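Long-range contacts in avidin (Gallus gallus, PDB 4U46), which belongs to the biotin-binding avidins and, in this mutant form, probably serves as an artificial receptor for small molecules such as sterols: residues Lys7-Gly12 with Gly93-Lys98; Arg30-Gly35 with His54-Thr59; Glu50-Gly55 with Asn73-Glu78; Ser77-Val82 with Leu103-Asn108; Lys98-Leu103 with Thr117-Asn122. All coordinates share one frame; numbering follows the deposited sequence. Where two conformers were deposited one is given.

Contact 1 (Lys7-Gly12 with Gly93-Lys98); sequences KCSLTG and GKEVLK
C8, S9 and L10 of the N-terminal loop meet E95 and L97 at the start of strand 95-104. This is a loop-to-strand contact at one end of the avidin beta barrel, part polar and part apolar. The polar half is a single hydrogen bond. The S9 backbone N-H points at E95 OE2, with N and OE2 3.0 Å apart and an angle of 159° at the hydrogen. The donor meets OE2 nearly along the C-O bond. E95 leaves the strand with CG anti to its carbonyl carbon (chi1 -68°) and runs on extended, which brings the carboxylate to the loop. Its aliphatic part is used too: C8 SG lies 3.8 Å from E95 CG. The same sulfur is tied to C87 in a disulfide, which links the loop to strand 80-89. The apolar half is two leucines slanting across each other, with L10 CD2 3.7 Å from L97 CD2. W14 of strand 12-15 also packs on L97. The carboxylate is shared: OE1 forms a salt bridge with R126 of strand 117-126 while OE2 takes the loop amide. E95 is therefore held at both oxygens, and its negative charge is probably stabilised there.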
# COMPACT_ATOMS: atom_id res chain seq x y z
N LYS A 7 -21.53 -18.04 10.04
CA LYS A 7 -21.11 -16.63 10.26
C LYS A 7 -19.69 -16.50 10.87
O LYS A 7 -19.38 -17.19 11.85
CB LYS A 7 -22.11 -15.94 11.17
CG LYS A 7 -22.09 -14.42 11.04
CD LYS A 7 -22.75 -13.72 12.23
CE LYS A 7 -22.61 -12.19 12.18
NZ LYS A 7 -21.20 -11.68 12.12
N CYS A 8 -18.86 -15.60 10.29
CA CYS A 8 -17.50 -15.32 10.81
C CYS A 8 -17.59 -14.15 11.78
O CYS A 8 -17.98 -13.07 11.38
CB CYS A 8 -16.51 -14.96 9.66
SG CYS A 8 -14.74 -14.89 10.12
N SER A 9 -17.24 -14.34 13.04
CA SER A 9 -17.31 -13.25 14.01
C SER A 9 -15.91 -12.87 14.48
O SER A 9 -15.03 -13.72 14.55
CB SER A 9 -18.20 -13.66 15.19
OG SER A 9 -17.73 -14.87 15.77
N LEU A 10 -15.72 -11.59 14.79
CA LEU A 10 -14.42 -11.09 15.23
C LEU A 10 -14.11 -11.32 16.71
O LEU A 10 -12.95 -11.26 17.11
CB LEU A 10 -14.31 -9.60 14.91
CG LEU A 10 -14.45 -9.24 13.42
CD1 LEU A 10 -14.35 -7.74 13.21
CD2 LEU A 10 -13.41 -9.94 12.58
N THR A 11 -15.15 -11.51 17.52
CA THR A 11 -15.03 -11.77 18.95
C THR A 11 -14.20 -13.01 19.23
O THR A 11 -14.33 -14.04 18.54
CB THR A 11 -16.42 -11.85 19.61
OG1 THR A 11 -17.07 -10.59 19.45
CG2 THR A 11 -16.31 -12.12 21.12
N GLY A 12 -13.29 -12.88 20.19
CA GLY A 12 -12.39 -14.00 20.57
C GLY A 12 -10.91 -13.74 20.50
O GLY A 12 -10.46 -12.59 20.38
N GLY A 93 -13.98 -24.76 6.42
CA GLY A 93 -14.94 -24.39 7.43
C GLY A 93 -14.36 -23.56 8.55
O GLY A 93 -15.09 -23.14 9.44
N LYS A 94 -13.05 -23.32 8.54
CA LYS A 94 -12.43 -22.55 9.61
C LYS A 94 -12.50 -21.04 9.32
O LYS A 94 -12.39 -20.63 8.18
CB LYS A 94 -10.98 -22.97 9.83
CG LYS A 94 -10.84 -24.05 10.89
CD LYS A 94 -9.60 -24.91 10.71
CE LYS A 94 -8.33 -24.32 11.33
NZ LYS A 94 -7.91 -23.02 10.74
N GLU A 95 -12.66 -20.24 10.37
CA GLU A 95 -12.65 -18.77 10.22
C GLU A 95 -11.22 -18.29 10.03
O GLU A 95 -10.34 -18.69 10.74
CB GLU A 95 -13.23 -18.09 11.46
CG GLU A 95 -14.71 -18.31 11.67
CD GLU A 95 -15.11 -18.01 13.10
OE1 GLU A 95 -14.67 -18.79 13.98
OE2 GLU A 95 -15.82 -17.01 13.34
N VAL A 96 -11.01 -17.39 9.08
CA VAL A 96 -9.74 -16.77 8.87
C VAL A 96 -9.88 -15.25 8.60
O VAL A 96 -10.76 -14.82 7.84
CB VAL A 96 -8.98 -17.46 7.73
CG1 VAL A 96 -9.75 -17.43 6.47
CG2 VAL A 96 -7.65 -16.80 7.49
N LEU A 97 -9.08 -14.46 9.28
CA LEU A 97 -8.99 -13.02 8.99
C LEU A 97 -7.86 -12.75 8.03
O LEU A 97 -6.69 -12.99 8.34
CB LEU A 97 -8.81 -12.23 10.28
CG LEU A 97 -9.68 -12.55 11.49
CD1 LEU A 97 -9.37 -11.51 12.56
CD2 LEU A 97 -11.12 -12.47 11.07
N LYS A 98 -8.20 -12.30 6.83
CA LYS A 98 -7.23 -11.86 5.87
C LYS A 98 -7.17 -10.34 5.99
O LYS A 98 -8.22 -9.71 5.80
CB LYS A 98 -7.66 -12.21 4.44
CG LYS A 98 -7.95 -13.70 4.23
CD LYS A 98 -6.70 -14.52 4.13
CE LYS A 98 -6.40 -14.97 2.71
NZ LYS A 98 -5.57 -13.96 1.99

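Contact 2 (Arg30-Gly35 with His54-Thr59); sequences RGEFTG and HGTQNT
F33 and G55 form the central pair of an antiparallel ladder between strands 32-40 and 48-57. Three backbone hydrogen bonds run along it. F33 N donates to G55 O, and G55 N returns a bond to F33 O at 2.9 Å. Q57 N donates to G31 O, the shortest of the three at 2.7 Å. The axes of the short segments approach to 4.7 Å, their N-to-C directions 142° apart.

Ring packing comes second. The F33 ring lies back over the neighbouring strand because CG sits between the backbone N and the carbonyl carbon (chi1 61°). One face receives G55 CA in a CH-pi contact, 4.1 Å from the ring centroid. An added CB on G55 would clash with F33 CZ. An alanine in place of F33 would probably open a gap over G55 and leave L10 and F70 without their aromatic neighbour. Beyond the strand ends, T59 CG2 rests 3.8 Å from G31 CA.

Polar side-chain contact is slight. T34 and H54 lie side by side; a weak hydrogen bond between T34 OG1 and H54 ND1 (3.3 Å) is doubtful, as T34 has two conformers. The two strands form one of the antiparallel hairpins of the avidin barrel.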
# COMPACT_ATOMS: atom_id res chain seq x y z
N ARG A 30 -23.86 -1.72 16.44
CA ARG A 30 -23.35 -0.83 15.43
C ARG A 30 -22.04 -1.35 14.81
O ARG A 30 -21.46 -0.69 13.98
CB ARG A 30 -23.13 0.56 15.98
CG ARG A 30 -24.41 1.20 16.51
CD ARG A 30 -24.09 2.46 17.27
NE ARG A 30 -23.27 2.19 18.45
CZ ARG A 30 -23.23 2.96 19.53
NH1 ARG A 30 -23.98 4.06 19.62
NH2 ARG A 30 -22.45 2.62 20.55
N GLY A 31 -21.58 -2.52 15.23
CA GLY A 31 -20.37 -3.08 14.68
C GLY A 31 -19.09 -2.68 15.39
O GLY A 31 -18.00 -3.04 14.94
N GLU A 32 -19.21 -1.94 16.47
CA GLU A 32 -18.05 -1.43 17.20
C GLU A 32 -17.47 -2.47 18.15
O GLU A 32 -18.22 -3.24 18.79
CB GLU A 32 -18.46 -0.19 18.01
CG GLU A 32 -19.00 0.96 17.18
CD GLU A 32 -19.95 1.90 17.94
OE1 GLU A 32 -20.16 1.70 19.15
OE2 GLU A 32 -20.49 2.86 17.34
N PHE A 33 -16.15 -2.48 18.27
CA PHE A 33 -15.45 -3.34 19.19
C PHE A 33 -14.11 -2.74 19.66
O PHE A 33 -13.52 -1.81 19.05
CB PHE A 33 -15.20 -4.73 18.59
CG PHE A 33 -14.35 -4.71 17.33
CD1 PHE A 33 -12.96 -4.66 17.41
CD2 PHE A 33 -14.94 -4.74 16.08
CE1 PHE A 33 -12.19 -4.59 16.26
CE2 PHE A 33 -14.18 -4.74 14.94
CZ PHE A 33 -12.80 -4.64 15.01
N THR A 34 -13.66 -3.34 20.74
CA THR A 34 -12.38 -3.04 21.38
C THR A 34 -11.64 -4.37 21.63
O THR A 34 -12.25 -5.44 21.62
CB THR A 34 -12.63 -2.29 22.71
OG1 THR A 34 -13.14 -0.97 22.43
CG2 THR A 34 -11.37 -2.17 23.54
N GLY A 35 -10.33 -4.31 21.83
CA GLY A 35 -9.58 -5.49 22.19
C GLY A 35 -8.17 -5.12 22.53
O GLY A 35 -7.88 -3.95 22.83
N HIS A 54 -9.07 -0.50 18.76
CA HIS A 54 -10.48 -0.12 18.55
C HIS A 54 -10.85 -0.16 17.08
O HIS A 54 -10.14 0.40 16.24
CB HIS A 54 -10.71 1.33 19.01
CG HIS A 54 -10.18 1.57 20.37
ND1 HIS A 54 -10.92 1.31 21.51
CD2 HIS A 54 -8.93 1.89 20.80
CE1 HIS A 54 -10.18 1.57 22.58
NE2 HIS A 54 -8.97 1.93 22.17
N GLY A 55 -12.04 -0.68 16.80
CA GLY A 55 -12.48 -0.77 15.41
C GLY A 55 -13.95 -1.02 15.19
O GLY A 55 -14.76 -0.97 16.11
N THR A 56 -14.25 -1.32 13.94
CA THR A 56 -15.61 -1.60 13.53
C THR A 56 -15.66 -2.73 12.49
O THR A 56 -14.74 -2.89 11.67
CB THR A 56 -16.32 -0.35 12.94
OG1 THR A 56 -15.73 0.03 11.71
CG2 THR A 56 -16.24 0.83 13.83
N GLN A 57 -16.71 -3.51 12.57
CA GLN A 57 -17.03 -4.44 11.52
C GLN A 57 -18.27 -3.93 10.81
O GLN A 57 -19.15 -3.25 11.39
CB GLN A 57 -17.15 -5.89 12.04
CG GLN A 57 -18.39 -6.25 12.82
CD GLN A 57 -18.59 -7.77 12.92
OE1 GLN A 57 -19.54 -8.29 12.41
NE2 GLN A 57 -17.66 -8.45 13.53
N ASN A 58 -18.29 -4.17 9.51
CA ASN A 58 -19.43 -3.75 8.68
C ASN A 58 -20.68 -4.52 9.08
O ASN A 58 -20.61 -5.72 9.22
CB ASN A 58 -19.21 -4.12 7.20
CG ASN A 58 -20.50 -3.98 6.38
OD1 ASN A 58 -21.03 -2.92 6.33
ND2 ASN A 58 -21.03 -5.06 5.83
N THR A 59 -21.82 -3.84 9.22
CA THR A 59 -23.10 -4.52 9.50
C THR A 59 -24.09 -4.43 8.31
O THR A 59 -25.15 -5.06 8.36
CB THR A 59 -23.76 -3.95 10.78
OG1 THR A 59 -24.09 -2.58 10.60
CG2 THR A 59 -22.80 -4.08 11.95

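Contact 3 (Glu50-Gly55 with Asn73-Glu78)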
# COMPACT_ATOMS: atom_id res chain seq x y z
N GLU A 50 1.60 -5.35 25.26
CA GLU A 50 0.15 -5.33 25.11
C GLU A 50 -0.26 -3.90 24.71
O GLU A 50 0.31 -2.94 25.22
CB GLU A 50 -0.50 -5.69 26.45
CG GLU A 50 -0.08 -4.80 27.67
CD GLU A 50 1.43 -4.82 28.04
OE1 GLU A 50 2.08 -5.87 27.92
OE2 GLU A 50 1.98 -3.78 28.47
N SER A 51 -1.19 -3.74 23.77
CA SER A 51 -1.64 -2.44 23.37
C SER A 51 -3.14 -2.46 23.03
O SER A 51 -3.66 -3.46 22.50
CB SER A 51 -0.86 -1.92 22.18
OG SER A 51 0.47 -1.48 22.48
N PRO A 52 -3.84 -1.38 23.30
CA PRO A 52 -5.25 -1.41 22.96
C PRO A 52 -5.51 -1.27 21.45
O PRO A 52 -4.76 -0.57 20.72
CB PRO A 52 -5.84 -0.22 23.77
CG PRO A 52 -4.70 0.75 23.85
CD PRO A 52 -3.43 -0.09 23.90
N LEU A 53 -6.59 -1.92 21.00
CA LEU A 53 -7.15 -1.68 19.66
C LEU A 53 -8.65 -1.29 19.73
O LEU A 53 -9.39 -1.73 20.65
CB LEU A 53 -6.89 -2.88 18.68
CG LEU A 53 -7.64 -4.17 19.00
CD1 LEU A 53 -8.98 -4.14 18.27
CD2 LEU A 53 -6.90 -5.47 18.65
N HIS A 54 -9.07 -0.50 18.76
CA HIS A 54 -10.48 -0.12 18.55
C HIS A 54 -10.85 -0.16 17.08
O HIS A 54 -10.14 0.40 16.24
CB HIS A 54 -10.71 1.33 19.01
CG HIS A 54 -10.18 1.57 20.37
ND1 HIS A 54 -10.92 1.31 21.51
CD2 HIS A 54 -8.93 1.89 20.80
CE1 HIS A 54 -10.18 1.57 22.58
NE2 HIS A 54 -8.97 1.93 22.17
N GLY A 55 -12.04 -0.68 16.80
CA GLY A 55 -12.48 -0.77 15.41
C GLY A 55 -13.95 -1.02 15.19
O GLY A 55 -14.76 -0.97 16.11
N ASN A 73 -3.28 1.42 18.94
CA ASN A 73 -2.66 2.63 19.48
C ASN A 73 -1.49 2.17 20.39
O ASN A 73 -1.68 1.86 21.56
CB ASN A 73 -3.69 3.48 20.20
CG ASN A 73 -3.15 4.84 20.63
OD1 ASN A 73 -2.05 5.25 20.26
ND2 ASN A 73 -3.93 5.52 21.42
N TRP A 74 -0.33 2.00 19.77
CA TRP A 74 0.83 1.30 20.37
C TRP A 74 1.25 2.04 21.66
O TRP A 74 1.26 3.24 21.68
CB TRP A 74 2.01 1.25 19.42
CG TRP A 74 1.75 0.45 18.17
CD1 TRP A 74 1.66 0.93 16.92
CD2 TRP A 74 1.55 -0.94 18.09
NE1 TRP A 74 1.41 -0.06 16.05
CE2 TRP A 74 1.33 -1.24 16.73
CE3 TRP A 74 1.53 -1.98 19.03
CZ2 TRP A 74 1.09 -2.52 16.29
CZ3 TRP A 74 1.31 -3.23 18.60
CH2 TRP A 74 1.08 -3.52 17.23
N LYS A 75 1.44 1.30 22.74
CA LYS A 75 1.67 1.90 24.07
C LYS A 75 3.16 2.12 24.35
O LYS A 75 3.50 2.85 25.27
CB LYS A 75 1.09 1.01 25.17
CG LYS A 75 -0.33 1.33 25.55
CD LYS A 75 -0.85 0.31 26.57
CE LYS A 75 -0.27 0.53 27.96
NZ LYS A 75 -0.29 -0.74 28.75
N PHE A 76 4.00 1.51 23.53
CA PHE A 76 5.45 1.58 23.66
C PHE A 76 6.14 2.31 22.50
O PHE A 76 7.35 2.33 22.40
CB PHE A 76 5.98 0.15 23.79
CG PHE A 76 5.62 -0.75 22.62
CD1 PHE A 76 6.31 -0.68 21.43
CD2 PHE A 76 4.55 -1.64 22.71
CE1 PHE A 76 5.95 -1.48 20.34
CE2 PHE A 76 4.19 -2.43 21.63
CZ PHE A 76 4.90 -2.36 20.45
N SER A 77 5.37 2.99 21.66
CA SER A 77 5.88 3.62 20.48
C SER A 77 5.06 4.88 20.19
O SER A 77 3.91 4.96 20.62
CB SER A 77 5.77 2.59 19.32
OG SER A 77 6.04 3.22 18.09
N GLU A 78 5.62 5.84 19.45
CA GLU A 78 4.90 7.00 18.90
C GLU A 78 4.04 6.73 17.62
O GLU A 78 3.34 7.63 17.10
CB GLU A 78 5.86 8.15 18.61
CG GLU A 78 6.53 8.74 19.85
CD GLU A 78 7.54 9.86 19.54
OE1 GLU A 78 7.66 10.34 18.39
OE2 GLU A 78 8.23 10.28 20.46
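S51 and P52 on strand 48-57 meet residues N73 to F76, where strand 67-73 passes into the loop toward strand 80-89. N73 N donates to P52 O at 3.1 Å, nearly along the C=O axis and with an angle of 162° at the hydrogen. Two residues on, the loop bonds to a side chain instead. K75 N donates to S51 OG at 3.0 Å. S51 OG is placed for this by standing anti to its own carbonyl carbon (chi1 -75°). It also lies 3.6 Å from W74 CE3, and the F76 ring comes near it through CE2. In the up-and-down avidin barrel, strands 48-57 and 67-73 are antiparallel neighbours, so this contact continues their pairing into the loop. An alanine in place of S51 would probably leave the K75 amide without its acceptor and free the loop to shift. The indole nitrogen of W74 is held elsewhere, by T81 on strand 80-89. K75 lies across P52 at about a right angle, with its CD 3.7 Å from P52 CD. The chain bends at chi3 (74°), and NZ ends 3.8 Å from E50 OE2, a long salt bridge. N73 turns its amide outward from the chain, and its ND2 makes a weak hydrogen bond to Q57 O of the second subunit.

Contact 4 (Ser77-Val82 with Leu103-Asn108); sequences SESTTV and LRSSVN
L103 lies beside T81 in a non-hydrogen-bonded antiparallel pair, and its side chain shows how the strands meet. CB is 4.0 Å from T81 OG1. CG stands anti to the backbone N (chi1 166°) and stays close to the same hydroxyl. CD1 comes nearest, 3.3 Å from T81 OG1, and also touches S79 CB at 3.9 Å. One methyl thus touches both residues, at the hydroxyl oxygen of T81 and at CB of S79. T81 OG1 has its polar partner elsewhere, in the indole N-H of W74. W114 of the fourth subunit packs on L103 as well.

On the backbone, T80 and R104 form a hydrogen-bonded pair. T80 N donates to R104 O, and R104 N donates to T80 O at 2.8 Å. R104 bends at chi2 (62°), which brings NE to S105 O, and its NH2 makes a salt bridge to D113. Beyond this pair regular strand structure ends, and a water takes over as a bridge. It lies 2.6 Å from S79 OG and accepts from S106 N at 3.0 Å. S77 OG accepts from S79 N in an ST turn, which shapes the entry to the strand.

Further out, S106 OG donates to E78 OE1 at 3.2 Å. That carboxylate is shared with the second subunit, whose R63 and N61 bind its two oxygens, so the serine is one of several partners, and R63 of the second subunit is the stronger. The contact is the open end of the beta hairpin of strands 80-89 and 95-104, a standard unit of the avidin barrel, here at a subunit interface.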
# COMPACT_ATOMS: atom_id res chain seq x y z
N SER A 77 5.37 2.99 21.66
CA SER A 77 5.88 3.62 20.48
C SER A 77 5.06 4.88 20.19
O SER A 77 3.91 4.96 20.62
CB SER A 77 5.77 2.59 19.32
OG SER A 77 6.04 3.22 18.09
N GLU A 78 5.62 5.84 19.45
CA GLU A 78 4.90 7.00 18.90
C GLU A 78 4.04 6.73 17.62
O GLU A 78 3.34 7.63 17.10
CB GLU A 78 5.86 8.15 18.61
CG GLU A 78 6.53 8.74 19.85
CD GLU A 78 7.54 9.86 19.54
OE1 GLU A 78 7.66 10.34 18.39
OE2 GLU A 78 8.23 10.28 20.46
N SER A 79 4.14 5.50 17.15
CA SER A 79 3.54 5.04 15.90
C SER A 79 2.09 4.61 16.11
O SER A 79 1.63 4.33 17.25
CB SER A 79 4.37 3.82 15.39
OG SER A 79 5.67 4.25 14.94
N THR A 80 1.42 4.44 14.98
CA THR A 80 0.06 3.95 14.89
C THR A 80 -0.04 2.97 13.72
O THR A 80 0.52 3.23 12.66
CB THR A 80 -0.94 5.10 14.60
OG1 THR A 80 -0.87 6.09 15.65
CG2 THR A 80 -2.39 4.56 14.52
N THR A 81 -0.71 1.85 13.95
CA THR A 81 -1.04 0.92 12.87
C THR A 81 -2.55 0.83 12.66
O THR A 81 -3.31 0.74 13.63
CB THR A 81 -0.47 -0.49 13.17
OG1 THR A 81 0.94 -0.36 13.38
CG2 THR A 81 -0.68 -1.47 11.98
N VAL A 82 -2.95 0.75 11.41
CA VAL A 82 -4.33 0.40 11.05
C VAL A 82 -4.34 -0.93 10.23
O VAL A 82 -3.45 -1.18 9.43
CB VAL A 82 -5.04 1.54 10.28
CG1 VAL A 82 -5.24 2.76 11.20
CG2 VAL A 82 -4.23 1.93 9.06
N LEU A 103 1.47 1.00 8.74
CA LEU A 103 2.19 1.35 9.96
C LEU A 103 2.75 2.75 9.76
O LEU A 103 3.55 3.02 8.85
CB LEU A 103 3.29 0.32 10.23
CG LEU A 103 4.38 0.68 11.30
CD1 LEU A 103 3.81 1.10 12.61
CD2 LEU A 103 5.39 -0.47 11.49
N ARG A 104 2.31 3.65 10.61
CA ARG A 104 2.67 5.04 10.47
C ARG A 104 3.70 5.39 11.56
O ARG A 104 3.39 5.31 12.73
CB ARG A 104 1.43 5.92 10.60
CG ARG A 104 1.67 7.43 10.70
CD ARG A 104 2.32 7.97 9.48
NE ARG A 104 3.04 9.23 9.57
CZ ARG A 104 3.12 10.13 8.59
NH1 ARG A 104 2.43 9.97 7.45
NH2 ARG A 104 3.88 11.22 8.71
N SER A 105 4.89 5.82 11.13
CA SER A 105 5.94 6.31 11.98
C SER A 105 5.77 7.80 12.21
O SER A 105 5.24 8.54 11.37
CB SER A 105 7.32 6.04 11.35
OG SER A 105 7.57 4.65 11.38
N SER A 106 6.22 8.23 13.36
CA SER A 106 6.26 9.63 13.68
C SER A 106 7.52 10.26 13.13
O SER A 106 8.60 9.90 13.57
CB SER A 106 6.28 9.74 15.22
OG SER A 106 6.41 11.08 15.57
N VAL A 107 7.40 11.21 12.21
CA VAL A 107 8.56 11.97 11.76
C VAL A 107 8.51 13.40 12.30
O VAL A 107 7.45 13.84 12.76
CB VAL A 107 8.71 11.94 10.23
CG1 VAL A 107 8.92 10.49 9.77
CG2 VAL A 107 7.53 12.60 9.53
N ASN A 108 9.65 14.12 12.30
CA ASN A 108 9.71 15.46 12.95
C ASN A 108 9.32 16.59 12.02
O ASN A 108 8.68 17.56 12.43
CB ASN A 108 11.08 15.72 13.58
CG ASN A 108 11.30 14.94 14.87
OD1 ASN A 108 10.45 14.90 15.75
ND2 ASN A 108 12.46 14.32 14.99
O HOH W 1 7.30 6.18 15.30

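Contact 5 (Lys98-Leu103 with Thr117-Asn122); sequences KTMWLL and TRVGYN. Unlike the reference sequence in segment 117-122: Y121 (reference Ile).
W101 lies flat over G120 on the neighbouring strand, at the centre of an antiparallel ladder in the avidin barrel. Strands 95-104 and 117-126 run here at 157° to each other, with backbone bonds at the pairs T99-N122, W101-G120 and L103-R118. With chi1 at 54°, CG is tucked between the backbone N and the carbonyl carbon, and the indole leans across. G120 CA points at the six-membered ring in a CH-pi contact, 3.7 Å from its centroid and 19° off the normal. A side chain on G120 would run into the ring: a modelled CB falls 2.3 Å from W101 CZ2. At the ring edge NE1 gives a weak bond to Y121 O at 3.2 Å. F83 meets the indole at a slant, and W114 of the fourth subunit packs on it too.

The other side of the sheet carries M100, L102, V119 and Y121. M100 and Y121 cross obliquely, and M100 CG is 4.2 Å from Y121 CB. L102 reaches V119 with CD2, 3.9 Å from V119 CB. Y121 replaces the isoleucine of the reference sequence. Its ring stacks on Y121 of the third subunit, and its OH bonds to K98 there, so this face is part of a subunit interface.

At one end N122 O is gripped twice by T99, through the backbone N and through OG1. At the other end R118 extends its chain, and NE bonds to K115 O of the fourth subunit. One water accepts from R118 NH1 and donates to L103 O, at 2.9 Å from L103 O.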
# COMPACT_ATOMS: atom_id res chain seq x y z
N LYS A 98 -8.20 -12.30 6.83
CA LYS A 98 -7.23 -11.86 5.87
C LYS A 98 -7.17 -10.34 5.99
O LYS A 98 -8.22 -9.71 5.80
CB LYS A 98 -7.66 -12.21 4.44
CG LYS A 98 -7.95 -13.70 4.23
CD LYS A 98 -6.70 -14.52 4.13
CE LYS A 98 -6.40 -14.97 2.71
NZ LYS A 98 -5.57 -13.96 1.99
N THR A 99 -6.00 -9.82 6.38
CA THR A 99 -5.79 -8.37 6.61
C THR A 99 -4.61 -7.79 5.88
O THR A 99 -3.64 -8.48 5.49
CB THR A 99 -5.60 -8.00 8.13
OG1 THR A 99 -4.30 -8.43 8.60
CG2 THR A 99 -6.65 -8.68 8.97
N MET A 100 -4.71 -6.49 5.63
CA MET A 100 -3.59 -5.69 5.26
C MET A 100 -3.51 -4.47 6.20
O MET A 100 -4.51 -4.12 6.81
CB MET A 100 -3.68 -5.29 3.81
CG MET A 100 -3.60 -6.55 2.93
SD MET A 100 -3.18 -6.10 1.29
CE MET A 100 -1.52 -5.55 1.47
N TRP A 101 -2.31 -3.95 6.38
CA TRP A 101 -2.03 -2.91 7.41
C TRP A 101 -1.14 -1.85 6.86
O TRP A 101 -0.38 -2.06 5.90
CB TRP A 101 -1.48 -3.51 8.75
CG TRP A 101 -0.25 -4.41 8.65
CD1 TRP A 101 -0.21 -5.82 8.71
CD2 TRP A 101 1.09 -3.99 8.50
NE1 TRP A 101 1.07 -6.24 8.61
CE2 TRP A 101 1.89 -5.16 8.43
CE3 TRP A 101 1.70 -2.74 8.34
CZ2 TRP A 101 3.30 -5.10 8.32
CZ3 TRP A 101 3.10 -2.69 8.17
CH2 TRP A 101 3.86 -3.89 8.14
N LEU A 102 -1.25 -0.65 7.47
CA LEU A 102 -0.38 0.46 7.28
C LEU A 102 0.16 0.84 8.67
O LEU A 102 -0.58 0.90 9.66
CB LEU A 102 -1.11 1.66 6.68
CG LEU A 102 -1.73 1.61 5.31
CD1 LEU A 102 -2.53 2.90 5.00
CD2 LEU A 102 -0.61 1.41 4.32
N LEU A 103 1.47 1.00 8.74
CA LEU A 103 2.19 1.35 9.96
C LEU A 103 2.75 2.75 9.76
O LEU A 103 3.55 3.02 8.85
CB LEU A 103 3.29 0.32 10.23
CG LEU A 103 4.38 0.68 11.30
CD1 LEU A 103 3.81 1.10 12.61
CD2 LEU A 103 5.39 -0.47 11.49
N THR A 117 5.33 5.76 6.07
CA THR A 117 4.26 4.75 6.04
C THR A 117 4.73 3.36 5.45
O THR A 117 5.11 3.27 4.29
CB THR A 117 3.07 5.31 5.22
OG1 THR A 117 2.65 6.60 5.79
CG2 THR A 117 1.88 4.32 5.28
N ARG A 118 4.67 2.31 6.24
CA ARG A 118 4.97 1.00 5.76
C ARG A 118 3.63 0.27 5.56
O ARG A 118 2.61 0.56 6.21
CB ARG A 118 5.84 0.24 6.72
CG ARG A 118 7.25 0.81 6.88
CD ARG A 118 7.87 0.07 8.07
NE ARG A 118 9.30 0.27 8.23
CZ ARG A 118 9.86 1.19 9.00
NH1 ARG A 118 9.12 2.06 9.70
NH2 ARG A 118 11.19 1.25 9.08
N VAL A 119 3.66 -0.70 4.68
CA VAL A 119 2.52 -1.57 4.43
C VAL A 119 2.91 -3.04 4.56
O VAL A 119 4.10 -3.43 4.37
CB VAL A 119 1.96 -1.24 3.03
CG1 VAL A 119 2.98 -1.53 1.94
CG2 VAL A 119 0.63 -1.97 2.71
N GLY A 120 1.92 -3.87 4.87
CA GLY A 120 2.12 -5.30 4.94
C GLY A 120 0.83 -6.01 5.12
O GLY A 120 -0.26 -5.45 4.87
N TYR A 121 0.93 -7.28 5.52
CA TYR A 121 -0.25 -8.12 5.62
C TYR A 121 -0.17 -9.05 6.82
O TYR A 121 0.91 -9.22 7.38
CB TYR A 121 -0.41 -8.87 4.33
CG TYR A 121 0.81 -9.72 3.97
CD1 TYR A 121 1.87 -9.15 3.27
CD2 TYR A 121 0.87 -11.06 4.27
CE1 TYR A 121 2.98 -9.91 2.90
CE2 TYR A 121 2.01 -11.83 3.92
CZ TYR A 121 3.04 -11.25 3.22
OH TYR A 121 4.20 -11.98 2.80
N ASN A 122 -1.30 -9.58 7.27
CA ASN A 122 -1.33 -10.63 8.30
C ASN A 122 -2.54 -11.54 8.06
O ASN A 122 -3.58 -11.08 7.55
CB ASN A 122 -1.40 -10.05 9.71
CG ASN A 122 -0.05 -9.76 10.29
OD1 ASN A 122 0.26 -8.62 10.55
ND2 ASN A 122 0.79 -10.80 10.46
O HOH W 2 6.42 3.09 9.45

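From the N terminus, contact 1 opens at 7-12 and closes only at 93-98, tying the first loop to the seventh strand. Contacts 2 and 3 nest inside that long loop. Contact 2 closes the hairpin of strands 32-40 and 48-57. Contact 3 starts on the same strand, sharing H54 and G55 with contact 2, and ends in the loop after strand 67-73. Contact 4 begins there, sharing S77 and E78, and closes beyond contact 1, so the two cross. Contact 5 opens at K98, where contact 1 ends. It shares L103 with contact 4, crosses it, and joins strand 95-104 to the last strand.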